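Local coordinates for copper homeostasis protein CutC (Streptococcus agalactiae, PDB 2BDQ) that probably binds copper ions and is thought to take part in copper homeostasis in the cytoplasm, at residues 22-27 and 201-206. Residues are numbered along the deposited sequence; the frame is centred on the assembly and turned at random.
Sequences ISRVEL and VKQAHG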
loop_
_atom_site.group_PDB
_atom_site.type_symbol
_atom_site.label_atom_id
_atom_site.label_comp_id
_atom_site.label_asym_id
_atom_site.label_seq_id
_atom_site.Cartn_x
_atom_site.Cartn_y
_atom_site.Cartn_z
ATOM N N ILE A 22 -10.215 18.304 12.607
ATOM C CA ILE A 22 -9.841 17.737 11.318
ATOM C C ILE A 22 -11.091 17.521 10.483
ATOM O O ILE A 22 -11.966 16.741 10.854
ATOM C CB ILE A 22 -9.091 16.408 11.499
ATOM C CG1 ILE A 22 -7.728 16.690 12.143
ATOM C CG2 ILE A 22 -8.944 15.699 10.152
ATOM C CD1 ILE A 22 -6.891 15.464 12.404
ATOM N N SER A 23 -11.181 18.215 9.356
ATOM C CA SER A 23 -12.362 18.082 8.518
ATOM C C SER A 23 -12.211 17.079 7.381
ATOM O O SER A 23 -13.202 16.582 6.855
ATOM C CB SER A 23 -12.775 19.451 7.960
ATOM O OG SER A 23 -11.707 20.086 7.274
ATOM N N ARG A 24 -10.978 16.752 7.023
ATOM C CA ARG A 24 -10.763 15.822 5.930
ATOM C C ARG A 24 -9.493 15.014 6.132
ATOM O O ARG A 24 -8.567 15.439 6.823
ATOM C CB ARG A 24 -10.678 16.614 4.627
ATOM C CG ARG A 24 -10.813 15.827 3.355
ATOM C CD ARG A 24 -10.979 16.795 2.191
ATOM N NE ARG A 24 -9.796 17.627 2.028
ATOM C CZ ARG A 24 -9.811 18.944 1.831
ATOM N NH1 ARG A 24 -10.955 19.611 1.770
ATOM N NH2 ARG A 24 -8.664 19.599 1.698
ATOM N N VAL A 25 -9.459 13.838 5.525
ATOM C CA VAL A 25 -8.294 12.985 5.628
ATOM C C VAL A 25 -7.913 12.501 4.242
ATOM O O VAL A 25 -8.780 12.236 3.406
ATOM C CB VAL A 25 -8.566 11.787 6.592
ATOM C CG1 VAL A 25 -10.009 11.392 6.509
ATOM C CG2 VAL A 25 -7.680 10.604 6.242
ATOM N N GLU A 26 -6.610 12.444 3.984
ATOM C CA GLU A 26 -6.126 11.953 2.708
ATOM C C GLU A 26 -5.807 10.496 2.997
ATOM O O GLU A 26 -4.893 10.196 3.764
ATOM C CB GLU A 26 -4.854 12.676 2.256
ATOM C CG GLU A 26 -4.374 12.202 0.880
ATOM C CD GLU A 26 -2.995 12.717 0.504
ATOM O OE1 GLU A 26 -2.025 12.433 1.240
ATOM O OE2 GLU A 26 -2.878 13.402 -0.539
ATOM N N LEU A 27 -6.574 9.597 2.393
ATOM C CA LEU A 27 -6.394 8.170 2.609
ATOM C C LEU A 27 -5.433 7.531 1.601
ATOM O O LEU A 27 -5.641 7.598 0.394
ATOM C CB LEU A 27 -7.757 7.460 2.534
ATOM C CG LEU A 27 -8.000 6.136 3.275
ATOM C CD1 LEU A 27 -9.095 5.336 2.584
ATOM C CD2 LEU A 27 -6.729 5.322 3.299
ATOM N N VAL A 201 -3.319 31.066 2.095
ATOM C CA VAL A 201 -3.803 29.689 1.978
ATOM C C VAL A 201 -4.767 29.403 3.130
ATOM O O VAL A 201 -4.529 29.837 4.251
ATOM C CB VAL A 201 -2.622 28.680 2.038
ATOM C CG1 VAL A 201 -3.151 27.247 2.086
ATOM C CG2 VAL A 201 -1.718 28.871 0.820
ATOM N N LYS A 202 -5.856 28.684 2.854
ATOM C CA LYS A 202 -6.840 28.362 3.888
ATOM C C LYS A 202 -6.946 26.874 4.209
ATOM O O LYS A 202 -7.832 26.462 4.967
ATOM C CB LYS A 202 -8.229 28.873 3.488
ATOM C CG LYS A 202 -8.302 30.370 3.274
ATOM C CD LYS A 202 -8.049 30.713 1.818
ATOM C CE LYS A 202 -9.362 30.851 1.038
ATOM N NZ LYS A 202 -10.294 29.696 1.222
ATOM N N GLN A 203 -6.056 26.066 3.635
ATOM C CA GLN A 203 -6.068 24.621 3.873
ATOM C C GLN A 203 -4.662 24.069 4.092
ATOM O O GLN A 203 -3.737 24.379 3.346
ATOM C CB GLN A 203 -6.726 23.902 2.696
ATOM C CG GLN A 203 -8.100 24.453 2.360
ATOM C CD GLN A 203 -8.878 23.527 1.449
ATOM O OE1 GLN A 203 -9.109 22.363 1.784
ATOM N NE2 GLN A 203 -9.293 24.036 0.295
ATOM N N ALA A 204 -4.510 23.239 5.118
ATOM C CA ALA A 204 -3.216 22.659 5.439
ATOM C C ALA A 204 -3.290 21.139 5.514
ATOM O O ALA A 204 -4.228 20.576 6.082
ATOM C CB ALA A 204 -2.707 23.227 6.758
ATOM N N HIS A 205 -2.272 20.496 4.949
ATOM C CA HIS A 205 -2.159 19.044 4.890
ATOM C C HIS A 205 -0.927 18.583 5.664
ATOM O O HIS A 205 0.120 19.223 5.606
ATOM C CB HIS A 205 -2.028 18.631 3.421
ATOM C CG HIS A 205 -1.667 17.194 3.209
ATOM N ND1 HIS A 205 -2.600 16.237 2.871
ATOM C CD2 HIS A 205 -0.466 16.568 3.192
ATOM C CE1 HIS A 205 -1.991 15.090 2.647
ATOM N NE2 HIS A 205 -0.694 15.263 2.833
ATOM N N GLY A 206 -1.049 17.467 6.375
ATOM C CA GLY A 206 0.091 16.965 7.120
ATOM C C GLY A 206 -0.180 15.751 7.988
ATOM O O GLY A 206 -1.323 15.500 8.395
#
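Polar side chains meet here across the interior of a TIM-type barrel: Arg-24 with Gln-203 and Glu-26 with His-205 link the second and eighth parallel strands, which are not sheet neighbours because strand 3-9 runs between them. The backbones therefore stay apart, with the CA atoms of Glu-26 and His-205 8.4 Å from each other, and side chains directed into the barrel bridge the gap, the long arginine and glutamine at one level, glutamate and histidine at the next. Val-25 and Ala-204, alternating with them, turn away from the other segment, and Val-25 packs on helix 40-52.

Arg-24 NH2 donates to Gln-203 OE1 over 2.8 Å, with an N-H...O angle of 159°. The oxygen lies close to the guanidinium plane, while the donor is tilted somewhat from the amide's carbonyl plane. A second, weak bond from Arg-24 NH1 reaches the same Gln-203 OE1 at 3.3 Å, so one carbonyl takes both terminal nitrogens. Arginine suits this place because its remaining nitrogen, NE, forms a salt bridge to Glu-5 on the intervening strand; glutamine suits its own because the other half of its amide, NE2, donates to Glu-180.

One layer further along the barrel, Glu-26 and His-205 approach through an imidazole edge. With CG anti to the backbone N (chi1 -178°) and an extended chain beyond it, Glu-26 brings OE1 within 3.0 Å of His-205 CE1. The carboxylate is turned 71° from the ring plane. The ring's hydrogen bond is made instead by ND1 to Glu-5, and Cys-7 touches both side chains.

Glu-5 thus joins the two layers of this largely buried network, meeting the guanidinium's charge with one carboxylate oxygen and probably holding the imidazole in one orientation with the other.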